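Local atomic coordinates of flocculation protein FLO11 (Saccharomyces cerevisiae, PDB entry 4UYT), a protein that mediates homotypic cell-cell adhesion during yeast flocculation and takes part in invasive growth and biofilm formation, here represented by its N-terminal, fibronectin type III-like adhesin domain. Residues A[27-32]-A[140-146]; A[31-35]-A[119-125]; A[41-47]-A[168-172]; A[69-75]-A[99-104]. The contacts are given in a common frame with arbitrary orientation. Residue numbers count along the deposited sequence, not the author numbering.

Interaction 1. Residues A[27-32]-A[140-146]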
# COMPACT_ATOMS: atom_id res chain seq x y z
N GLN A 27 -10.65 -12.24 -8.51
CA GLN A 27 -10.78 -12.79 -7.16
C GLN A 27 -12.08 -12.36 -6.49
O GLN A 27 -12.27 -12.65 -5.31
CB GLN A 27 -9.62 -12.30 -6.29
CG GLN A 27 -8.26 -12.73 -6.78
CD GLN A 27 -7.16 -12.16 -5.91
OE1 GLN A 27 -6.55 -11.14 -6.25
NE2 GLN A 27 -6.92 -12.79 -4.77
N ASN A 28 -12.94 -11.66 -7.22
CA ASN A 28 -14.15 -11.09 -6.65
C ASN A 28 -13.87 -10.13 -5.49
O ASN A 28 -14.66 -10.02 -4.56
CB ASN A 28 -15.10 -12.21 -6.23
CG ASN A 28 -16.48 -11.70 -5.91
OD1 ASN A 28 -17.01 -10.81 -6.57
ND2 ASN A 28 -17.08 -12.27 -4.88
N ILE A 29 -12.74 -9.44 -5.55
CA ILE A 29 -12.41 -8.41 -4.57
C ILE A 29 -12.84 -7.07 -5.13
O ILE A 29 -12.58 -6.76 -6.30
CB ILE A 29 -10.89 -8.36 -4.25
CG1 ILE A 29 -10.41 -9.69 -3.66
CG2 ILE A 29 -10.56 -7.25 -3.26
CD1 ILE A 29 -8.91 -9.88 -3.72
N MET A 30 -13.48 -6.24 -4.31
CA MET A 30 -13.80 -4.88 -4.74
C MET A 30 -12.53 -4.15 -5.15
O MET A 30 -11.48 -4.32 -4.54
CB MET A 30 -14.49 -4.11 -3.62
CG MET A 30 -14.91 -2.70 -4.00
SD MET A 30 -15.64 -1.77 -2.64
CE MET A 30 -14.19 -1.46 -1.65
N GLN A 31 -12.62 -3.32 -6.17
CA GLN A 31 -11.47 -2.56 -6.59
C GLN A 31 -11.02 -1.53 -5.56
O GLN A 31 -11.82 -0.79 -4.99
CB GLN A 31 -11.74 -1.87 -7.90
CG GLN A 31 -11.88 -2.85 -9.06
CD GLN A 31 -12.43 -2.21 -10.30
OE1 GLN A 31 -12.53 -0.97 -10.42
NE2 GLN A 31 -12.76 -3.04 -11.27
N TYR A 32 -9.72 -1.49 -5.33
CA TYR A 32 -9.05 -0.44 -4.54
C TYR A 32 -7.95 0.16 -5.41
O TYR A 32 -7.43 -0.50 -6.31
CB TYR A 32 -8.39 -1.01 -3.28
CG TYR A 32 -9.33 -1.53 -2.23
CD1 TYR A 32 -9.99 -2.74 -2.40
CD2 TYR A 32 -9.50 -0.84 -1.02
CE1 TYR A 32 -10.83 -3.24 -1.42
CE2 TYR A 32 -10.34 -1.33 -0.04
CZ TYR A 32 -11.01 -2.53 -0.25
OH TYR A 32 -11.84 -3.03 0.73
N GLY A 140 -18.17 -8.45 -1.97
CA GLY A 140 -17.36 -9.58 -2.42
C GLY A 140 -16.42 -10.13 -1.37
O GLY A 140 -16.73 -10.13 -0.18
N THR A 141 -15.29 -10.65 -1.82
CA THR A 141 -14.40 -11.41 -0.98
C THR A 141 -14.04 -10.62 0.29
O THR A 141 -13.69 -9.44 0.21
CB THR A 141 -13.17 -11.75 -1.81
OG1 THR A 141 -13.61 -12.56 -2.90
CG2 THR A 141 -12.12 -12.47 -1.00
N THR A 142 -14.09 -11.27 1.45
CA THR A 142 -13.98 -10.59 2.73
C THR A 142 -12.60 -10.59 3.39
O THR A 142 -12.31 -9.70 4.16
CB THR A 142 -14.99 -11.16 3.74
OG1 THR A 142 -14.83 -12.58 3.82
CG2 THR A 142 -16.41 -10.84 3.31
N SER A 143 -11.77 -11.59 3.09
CA SER A 143 -10.39 -11.63 3.55
C SER A 143 -9.50 -11.78 2.33
O SER A 143 -9.68 -12.69 1.52
CB SER A 143 -10.15 -12.78 4.53
OG SER A 143 -10.66 -12.48 5.82
N PHE A 144 -8.54 -10.88 2.19
CA PHE A 144 -7.70 -10.86 1.01
C PHE A 144 -6.49 -10.00 1.27
O PHE A 144 -6.46 -9.18 2.20
CB PHE A 144 -8.49 -10.33 -0.20
CG PHE A 144 -9.11 -8.96 0.02
CD1 PHE A 144 -8.40 -7.79 -0.25
CD2 PHE A 144 -10.40 -8.84 0.48
CE1 PHE A 144 -8.97 -6.53 -0.02
CE2 PHE A 144 -10.98 -7.60 0.69
CZ PHE A 144 -10.26 -6.44 0.45
N ASP A 145 -5.50 -10.21 0.43
CA ASP A 145 -4.28 -9.42 0.43
C ASP A 145 -4.20 -8.70 -0.89
O ASP A 145 -4.45 -9.32 -1.93
CB ASP A 145 -3.05 -10.31 0.55
CG ASP A 145 -2.93 -11.01 1.89
OD1 ASP A 145 -3.63 -10.66 2.86
OD2 ASP A 145 -2.06 -11.89 1.98
N LEU A 146 -3.86 -7.42 -0.88
CA LEU A 146 -3.62 -6.61 -2.08
C LEU A 146 -2.15 -6.28 -2.12
O LEU A 146 -1.58 -5.76 -1.16
CB LEU A 146 -4.43 -5.34 -2.05
CG LEU A 146 -5.94 -5.55 -2.02
CD1 LEU A 146 -6.65 -4.20 -2.06
CD2 LEU A 146 -6.44 -6.47 -3.13
O HOH W 1 -13.92 -7.24 -1.46
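A loop-to-strand packing contact closes one end of the beta-sandwich: residues 27-32, running from helix 21-25 into strand 32-43, lie against the turn at 140-142 and the start of edge strand 143-147. Two hydrogen bonds fix the loops. Thr141 N donates to Asn28 O at 2.9 Å, nearly straight, and Thr141 OG1 donates to Gln27 O at 2.8 Å, so a single threonine satisfies two successive carbonyls. These carbonyls are presented where the helix ends in a Schellman motif, with Asn28 at positive phi. Gly140, also at positive phi, approaches so closely that a CB would clash with Asn28 O. A water bridges Met30 N and Thr141 O. Farther inward, apolar packing joins the loop and strand 32-43 of the four-stranded sheet to strand 143-147 of the five-stranded one. Ile29 CG2 sits 3.6 Å from the centroid of the Phe144 ring, a CH-pi contact over its face, while Tyr32 CE1 packs obliquely 3.7 Å from Phe144 CZ and Tyr32 CD1 touches Leu146 CD1 at 3.7 Å.

Interaction 2. Residues A[31-35]-A[119-125]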
# COMPACT_ATOMS: atom_id res chain seq x y z
N GLN A 31 -12.62 -3.32 -6.17
CA GLN A 31 -11.47 -2.56 -6.59
C GLN A 31 -11.02 -1.53 -5.56
O GLN A 31 -11.82 -0.79 -4.99
CB GLN A 31 -11.74 -1.87 -7.90
CG GLN A 31 -11.88 -2.85 -9.06
CD GLN A 31 -12.43 -2.21 -10.30
OE1 GLN A 31 -12.53 -0.97 -10.42
NE2 GLN A 31 -12.76 -3.04 -11.27
N TYR A 32 -9.72 -1.49 -5.33
CA TYR A 32 -9.05 -0.44 -4.54
C TYR A 32 -7.95 0.16 -5.41
O TYR A 32 -7.43 -0.50 -6.31
CB TYR A 32 -8.39 -1.01 -3.28
CG TYR A 32 -9.33 -1.53 -2.23
CD1 TYR A 32 -9.99 -2.74 -2.40
CD2 TYR A 32 -9.50 -0.84 -1.02
CE1 TYR A 32 -10.83 -3.24 -1.42
CE2 TYR A 32 -10.34 -1.33 -0.04
CZ TYR A 32 -11.01 -2.53 -0.25
OH TYR A 32 -11.84 -3.03 0.73
N THR A 33 -7.53 1.37 -5.03
CA THR A 33 -6.37 2.02 -5.58
C THR A 33 -5.42 2.42 -4.46
O THR A 33 -5.82 2.61 -3.31
CB THR A 33 -6.74 3.28 -6.41
OG1 THR A 33 -7.42 4.21 -5.57
CG2 THR A 33 -7.62 2.91 -7.62
N LEU A 34 -4.16 2.59 -4.83
CA LEU A 34 -3.12 3.04 -3.92
C LEU A 34 -2.30 4.10 -4.61
O LEU A 34 -1.90 3.91 -5.76
CB LEU A 34 -2.24 1.86 -3.45
CG LEU A 34 -1.11 2.21 -2.48
CD1 LEU A 34 -0.82 1.03 -1.54
CD2 LEU A 34 0.17 2.65 -3.15
N ASP A 35 -2.01 5.19 -3.89
CA ASP A 35 -1.07 6.19 -4.34
C ASP A 35 -0.05 6.42 -3.22
O ASP A 35 -0.36 6.35 -2.05
CB ASP A 35 -1.81 7.50 -4.67
CG ASP A 35 -1.00 8.46 -5.47
OD1 ASP A 35 0.04 8.08 -6.04
OD2 ASP A 35 -1.47 9.62 -5.59
N PHE A 119 5.05 -4.54 -1.14
CA PHE A 119 4.44 -5.00 0.09
C PHE A 119 3.01 -5.42 -0.23
O PHE A 119 2.53 -5.27 -1.35
CB PHE A 119 4.52 -3.91 1.20
CG PHE A 119 3.89 -2.59 0.80
CD1 PHE A 119 2.55 -2.38 0.93
CD2 PHE A 119 4.66 -1.56 0.30
CE1 PHE A 119 1.97 -1.18 0.54
CE2 PHE A 119 4.11 -0.34 -0.08
CZ PHE A 119 2.75 -0.17 0.06
N GLN A 120 2.33 -5.92 0.80
CA GLN A 120 0.93 -6.27 0.68
C GLN A 120 0.17 -5.63 1.80
O GLN A 120 0.71 -5.29 2.85
CB GLN A 120 0.73 -7.79 0.69
CG GLN A 120 1.57 -8.51 -0.34
CD GLN A 120 2.99 -8.72 0.14
OE1 GLN A 120 3.20 -9.18 1.26
NE2 GLN A 120 3.97 -8.36 -0.69
N ILE A 121 -1.13 -5.47 1.56
CA ILE A 121 -2.05 -5.00 2.57
C ILE A 121 -3.07 -6.11 2.79
O ILE A 121 -3.76 -6.52 1.84
CB ILE A 121 -2.70 -3.67 2.19
CG1 ILE A 121 -1.64 -2.62 1.83
CG2 ILE A 121 -3.58 -3.20 3.34
CD1 ILE A 121 -2.20 -1.25 1.52
N GLN A 122 -3.14 -6.59 4.03
CA GLN A 122 -3.98 -7.71 4.39
C GLN A 122 -5.22 -7.15 5.06
O GLN A 122 -5.16 -6.54 6.13
CB GLN A 122 -3.22 -8.64 5.33
CG GLN A 122 -3.97 -9.85 5.82
CD GLN A 122 -3.19 -10.58 6.91
OE1 GLN A 122 -2.05 -10.97 6.71
NE2 GLN A 122 -3.80 -10.71 8.07
N PHE A 123 -6.37 -7.42 4.41
CA PHE A 123 -7.67 -7.01 4.91
C PHE A 123 -8.40 -8.24 5.46
O PHE A 123 -8.44 -9.29 4.82
CB PHE A 123 -8.53 -6.49 3.76
CG PHE A 123 -8.11 -5.15 3.18
CD1 PHE A 123 -7.02 -5.05 2.33
CD2 PHE A 123 -8.86 -4.01 3.42
CE1 PHE A 123 -6.66 -3.83 1.79
CE2 PHE A 123 -8.54 -2.80 2.84
CZ PHE A 123 -7.45 -2.71 2.01
N GLU A 124 -9.02 -8.07 6.61
CA GLU A 124 -9.95 -9.07 7.12
C GLU A 124 -11.21 -8.33 7.51
O GLU A 124 -11.25 -7.62 8.51
CB GLU A 124 -9.38 -9.81 8.34
CG GLU A 124 -8.18 -10.69 8.06
CD GLU A 124 -7.65 -11.41 9.30
OE1 GLU A 124 -8.20 -11.25 10.41
OE2 GLU A 124 -6.66 -12.15 9.15
N TYR A 125 -12.26 -8.56 6.73
CA TYR A 125 -13.59 -8.10 7.06
C TYR A 125 -14.43 -9.26 7.58
O TYR A 125 -14.20 -10.43 7.26
CB TYR A 125 -14.27 -7.55 5.81
CG TYR A 125 -13.67 -6.29 5.21
CD1 TYR A 125 -14.05 -5.03 5.68
CD2 TYR A 125 -12.83 -6.34 4.10
CE1 TYR A 125 -13.57 -3.86 5.11
CE2 TYR A 125 -12.37 -5.17 3.51
CZ TYR A 125 -12.74 -3.93 4.01
OH TYR A 125 -12.33 -2.74 3.44
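Two strands of different sheets can meet through side chains alone, and strands 32-35 and 120-125 show how. Their axes come no closer than 11.2 Å and their directions differ by 140°, a separation too wide for backbone pairing but natural for facing sheets. Alternation along each strand sends Tyr32 and Leu34 to meet Ile121, Phe123 and Tyr125. The apolar contacts are few and well spaced: Leu34 CD1 lies 4.1 Å from both Phe119 CZ and Ile121 CD1, and Tyr32 CE2 is 3.7 Å from Phe123 CE2. The rings of that last pair, with centroids 4.9 Å apart and planes at 49°, meet obliquely. One polar interaction crosses this buried interface, a hydrogen bond of 2.8 Å between Tyr32 OH and Tyr125 OH, which gives both hydroxyls a polar partner inside. Around the contact, Val53 of strand 46-55 packs beside Tyr32, Leu34 and Ile121, Phe144 of strand 143-147 stacks on Phe123, and strand 64-70 flanks strand 120-125 with Leu67 against Ile121.

Interaction 3. Residues A[41-47]-A[168-172]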
# COMPACT_ATOMS: atom_id res chain seq x y z
N TRP A 41 13.43 11.17 2.52
CA TRP A 41 14.63 10.40 2.90
C TRP A 41 14.97 10.69 4.35
O TRP A 41 15.09 11.87 4.73
CB TRP A 41 15.77 10.82 1.99
CG TRP A 41 17.07 10.12 2.28
CD1 TRP A 41 17.28 8.78 2.38
CD2 TRP A 41 18.32 10.75 2.53
NE1 TRP A 41 18.56 8.54 2.68
CE2 TRP A 41 19.27 9.72 2.78
CE3 TRP A 41 18.71 12.08 2.54
CZ2 TRP A 41 20.62 9.98 2.94
CZ3 TRP A 41 20.10 12.33 2.74
CH2 TRP A 41 21.01 11.29 2.93
N VAL A 42 15.19 9.62 5.12
CA VAL A 42 15.53 9.72 6.53
C VAL A 42 17.06 9.73 6.69
O VAL A 42 17.63 10.71 7.18
CB VAL A 42 14.85 8.62 7.36
CG1 VAL A 42 15.11 8.87 8.83
CG2 VAL A 42 13.36 8.54 7.04
N GLN A 43 17.69 8.64 6.29
CA GLN A 43 19.14 8.48 6.23
C GLN A 43 19.37 7.09 5.60
O GLN A 43 18.42 6.35 5.36
CB GLN A 43 19.82 8.60 7.58
CG GLN A 43 19.36 7.56 8.59
CD GLN A 43 20.16 7.61 9.86
OE1 GLN A 43 20.13 8.59 10.57
NE2 GLN A 43 20.90 6.55 10.17
N ASP A 44 20.62 6.74 5.36
CA ASP A 44 20.93 5.44 4.79
C ASP A 44 20.12 5.28 3.50
O ASP A 44 20.14 6.20 2.66
CB ASP A 44 20.69 4.31 5.82
CG ASP A 44 21.49 4.49 7.11
OD1 ASP A 44 22.66 4.93 7.04
OD2 ASP A 44 20.94 4.22 8.19
N ASN A 45 19.45 4.15 3.35
CA ASN A 45 18.48 3.99 2.22
C ASN A 45 17.06 3.87 2.73
O ASN A 45 16.22 3.19 2.13
CB ASN A 45 18.84 2.80 1.31
CG ASN A 45 20.10 3.11 0.56
OD1 ASN A 45 20.12 4.03 -0.25
ND2 ASN A 45 21.14 2.36 0.80
N THR A 46 16.81 4.56 3.84
CA THR A 46 15.55 4.51 4.54
C THR A 46 14.73 5.75 4.19
O THR A 46 15.23 6.88 4.29
CB THR A 46 15.80 4.46 6.04
OG1 THR A 46 16.65 3.35 6.32
CG2 THR A 46 14.51 4.31 6.79
N TYR A 47 13.47 5.51 3.81
CA TYR A 47 12.53 6.58 3.43
C TYR A 47 11.27 6.41 4.22
O TYR A 47 10.79 5.29 4.42
CB TYR A 47 12.19 6.51 1.92
CG TYR A 47 13.40 6.58 1.05
CD1 TYR A 47 14.18 5.46 0.80
CD2 TYR A 47 13.77 7.78 0.46
CE1 TYR A 47 15.29 5.55 0.04
CE2 TYR A 47 14.88 7.86 -0.34
CZ TYR A 47 15.65 6.73 -0.54
OH TYR A 47 16.75 6.82 -1.34
N TRP A 168 11.31 6.81 -6.91
CA TRP A 168 11.62 8.19 -6.53
C TRP A 168 13.15 8.34 -6.48
O TRP A 168 13.90 7.40 -6.63
CB TRP A 168 11.01 8.55 -5.19
CG TRP A 168 11.35 7.61 -4.07
CD1 TRP A 168 12.51 7.57 -3.34
CD2 TRP A 168 10.52 6.59 -3.55
NE1 TRP A 168 12.45 6.57 -2.40
CE2 TRP A 168 11.23 5.97 -2.48
CE3 TRP A 168 9.21 6.15 -3.83
CZ2 TRP A 168 10.68 4.98 -1.68
CZ3 TRP A 168 8.67 5.17 -3.04
CH2 TRP A 168 9.39 4.60 -1.97
N ASN A 169 13.58 9.57 -6.26
CA ASN A 169 15.00 9.88 -6.28
C ASN A 169 15.75 9.30 -5.06
O ASN A 169 15.32 9.46 -3.92
CB ASN A 169 15.26 11.37 -6.36
CG ASN A 169 15.13 11.90 -7.78
OD1 ASN A 169 14.31 11.42 -8.58
ND2 ASN A 169 15.92 12.90 -8.10
N ILE A 170 16.91 8.74 -5.33
CA ILE A 170 17.83 8.29 -4.29
C ILE A 170 18.16 9.46 -3.37
O ILE A 170 18.50 10.56 -3.83
CB ILE A 170 19.10 7.71 -4.92
CG1 ILE A 170 18.78 6.43 -5.71
CG2 ILE A 170 20.17 7.43 -3.87
CD1 ILE A 170 19.87 6.04 -6.70
N ASP A 171 18.03 9.22 -2.07
CA ASP A 171 18.27 10.18 -0.99
C ASP A 171 17.38 11.43 -1.13
O ASP A 171 17.61 12.45 -0.48
CB ASP A 171 19.74 10.57 -0.90
CG ASP A 171 20.64 9.37 -0.70
OD1 ASP A 171 20.14 8.34 -0.17
OD2 ASP A 171 21.82 9.43 -1.10
N CYS A 172 16.32 11.33 -1.97
CA CYS A 172 15.53 12.50 -2.30
C CYS A 172 16.36 13.70 -2.72
O CYS A 172 15.99 14.84 -2.49
CB CYS A 172 14.51 12.85 -1.26
SG CYS A 172 13.27 11.51 -1.06
O HOH W 2 21.68 6.26 -0.21
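Asp171, Tyr47 and Trp41 carry most of this contact between the hairpin at 41-47 and the end of strand 166-169. Asp171 occupies its middle. Its backbone N donates to Tyr47 OH at 2.8 Å, so the phenol, reaching out from its strand, holds the turn that follows Asn169. Asp171 CA also lies over the five-membered ring of Trp41, 3.6 Å from the centroid, in a CH-pi contact. A water lies 2.6 Å from Asp171 OD1 and 2.7 Å from Asn45 OD1, placed to bridge them.

Tyr47 is met over one face and at its edge. The edge of the Trp168 five-membered ring points at its face, a T-shaped pair with centroids 4.5 Å apart and planes at 63°, while Cys172 SG lies at its ring edge, 5.2 Å from the centroid. Trp41 is steadied within its own hairpin, since its NE1 donates to Asp44 O at 2.8 Å, and Trp41 CB touches Cys172 SG at 4.0 Å.

That sulfur belongs to the disulfide with Cys8; two residues before Cys8, Thr6 pairs through its backbone with Trp41. The result is a disulfide lined by aromatic rings: it ties the C-terminal part of the Flo11 domain to the N-terminal segment beside edge strand 6-7, while the aromatic side chains pack it against a beta-hairpin of the four-stranded sheet.

Interaction 4. Residues A[69-75]-A[99-104]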
# COMPACT_ATOMS: atom_id res chain seq x y z
N ILE A 69 -0.28 -3.81 7.01
CA ILE A 69 0.67 -3.85 5.92
C ILE A 69 1.69 -4.95 6.29
O ILE A 69 2.20 -4.99 7.42
CB ILE A 69 1.37 -2.50 5.73
CG1 ILE A 69 0.38 -1.35 5.76
CG2 ILE A 69 2.17 -2.53 4.46
CD1 ILE A 69 0.97 0.01 5.55
N ILE A 70 1.94 -5.85 5.36
CA ILE A 70 2.86 -6.95 5.58
C ILE A 70 3.87 -7.02 4.46
O ILE A 70 3.72 -6.40 3.40
CB ILE A 70 2.09 -8.29 5.67
CG1 ILE A 70 1.28 -8.60 4.40
CG2 ILE A 70 1.21 -8.31 6.91
CD1 ILE A 70 0.65 -9.97 4.38
N GLY A 71 4.92 -7.79 4.69
CA GLY A 71 5.94 -7.95 3.68
C GLY A 71 6.74 -6.69 3.43
O GLY A 71 7.25 -6.51 2.35
N VAL A 72 6.87 -5.83 4.44
CA VAL A 72 7.56 -4.57 4.26
C VAL A 72 9.07 -4.80 4.43
O VAL A 72 9.52 -5.42 5.39
CB VAL A 72 7.11 -3.51 5.27
CG1 VAL A 72 7.91 -2.23 5.11
CG2 VAL A 72 5.63 -3.21 5.09
N THR A 73 9.83 -4.29 3.48
CA THR A 73 11.27 -4.25 3.59
C THR A 73 11.60 -2.90 4.22
O THR A 73 11.53 -1.87 3.55
CB THR A 73 11.94 -4.40 2.22
OG1 THR A 73 11.55 -5.66 1.65
CG2 THR A 73 13.43 -4.29 2.34
N GLY A 74 11.90 -2.90 5.51
CA GLY A 74 12.05 -1.67 6.28
C GLY A 74 12.30 -2.03 7.74
O GLY A 74 12.44 -3.20 8.08
N PRO A 75 12.34 -1.03 8.62
CA PRO A 75 12.63 -1.29 10.02
C PRO A 75 11.61 -2.18 10.67
O PRO A 75 11.94 -2.92 11.58
CB PRO A 75 12.67 0.12 10.65
CG PRO A 75 12.96 1.05 9.49
CD PRO A 75 12.31 0.40 8.31
N ALA A 99 -1.49 5.84 5.47
CA ALA A 99 -0.54 5.24 6.40
C ALA A 99 0.83 5.78 6.08
O ALA A 99 1.14 6.00 4.91
CB ALA A 99 -0.54 3.72 6.29
N THR A 100 1.64 5.95 7.11
CA THR A 100 3.02 6.41 6.97
C THR A 100 3.94 5.42 7.65
O THR A 100 3.69 5.00 8.78
CB THR A 100 3.18 7.83 7.56
OG1 THR A 100 2.34 8.76 6.86
CG2 THR A 100 4.59 8.31 7.46
N PHE A 101 4.99 5.01 6.96
CA PHE A 101 5.89 3.99 7.48
C PHE A 101 7.18 4.10 6.71
O PHE A 101 7.28 4.81 5.73
CB PHE A 101 5.30 2.58 7.41
CG PHE A 101 4.91 2.15 6.02
CD1 PHE A 101 3.69 2.53 5.45
CD2 PHE A 101 5.74 1.33 5.28
CE1 PHE A 101 3.34 2.14 4.18
CE2 PHE A 101 5.37 0.91 4.01
CZ PHE A 101 4.17 1.33 3.47
N GLU A 102 8.20 3.38 7.20
CA GLU A 102 9.53 3.43 6.61
C GLU A 102 9.81 2.17 5.76
O GLU A 102 9.44 1.05 6.10
CB GLU A 102 10.60 3.62 7.67
CG GLU A 102 10.56 5.01 8.27
CD GLU A 102 11.56 5.20 9.40
OE1 GLU A 102 11.80 4.28 10.19
OE2 GLU A 102 12.11 6.28 9.51
N VAL A 103 10.54 2.42 4.67
CA VAL A 103 10.99 1.37 3.79
C VAL A 103 12.47 1.57 3.51
O VAL A 103 12.97 2.69 3.55
CB VAL A 103 10.21 1.34 2.46
CG1 VAL A 103 8.74 1.07 2.71
CG2 VAL A 103 10.40 2.63 1.66
N TYR A 104 13.13 0.47 3.16
CA TYR A 104 14.45 0.53 2.61
C TYR A 104 14.31 0.35 1.10
O TYR A 104 13.84 -0.69 0.62
CB TYR A 104 15.34 -0.60 3.16
CG TYR A 104 15.40 -0.75 4.65
CD1 TYR A 104 15.54 0.34 5.50
CD2 TYR A 104 15.37 -2.03 5.22
CE1 TYR A 104 15.63 0.19 6.87
CE2 TYR A 104 15.46 -2.19 6.59
CZ TYR A 104 15.59 -1.09 7.41
OH TYR A 104 15.68 -1.30 8.76
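Phe101 forms the apolar centre, its ring reached from the opposing segment by two aliphatic side chains: Ile69 CD1 stands 3.5 Å from Phe101 CE1, and Val72 CG1 4.2 Å from Phe101 CD2. Ile69 CD1 also touches Ala99 CB at 4.1 Å, and Val72 CG1 reaches Val103 CG1 at 4.2 Å. Phe119 packs edge-to-face with Phe101, extending this core between the sheets that hold strands 64-70 and 96-104.

Toward the surface the chain after strand 64-70 closes in on strand 96-104, until Gly74 and Val103 have CA atoms just 4.1 Å apart. At Gly74 an ideal CB would clash with Glu102 O, so the absence of a side chain permits the approach. Gly74 CA instead lies over the face of the Tyr104 ring, 3.5 Å from its centroid in a CH-pi contact, and Pro75 CD packs 3.6 Å from Tyr104 CE1. At the polar edge Tyr104 N donates to Thr73 O at 2.9 Å.

The chemistry thus changes from apolar packing to direct backbone bonding: apolar burial joins Ile69 and Val72 to strand 96-104 inside, and one nearly straight hydrogen bond, with the Tyr104 ring face on Gly74 and Pro75 packed beside it, ties the outgoing loop to the sheet edge.

In the fold
The four contacts sample one beta-sandwich from end to end. Interactions 1 and 3 lie on opposite sides of the chain's centre, about 32 Å apart between centres; interaction 2 lies near that centre. Strand 32-43 runs along the four-stranded sheet, serving interaction 2 near its start and interaction 3 near its end, while its first residue, Tyr32, is also part of interaction 1. Strands 143-147, 120-125 and 64-70, adjacent in the five-stranded sheet, link interactions 1, 2 and 4. Strands 46-55 and 96-104, neighbours in the four-stranded sheet, couple interactions 3 and 4. Along the chain, interaction 4 nests inside the loops closed by the other three, so distant sequence is knitted into one compact adhesin domain.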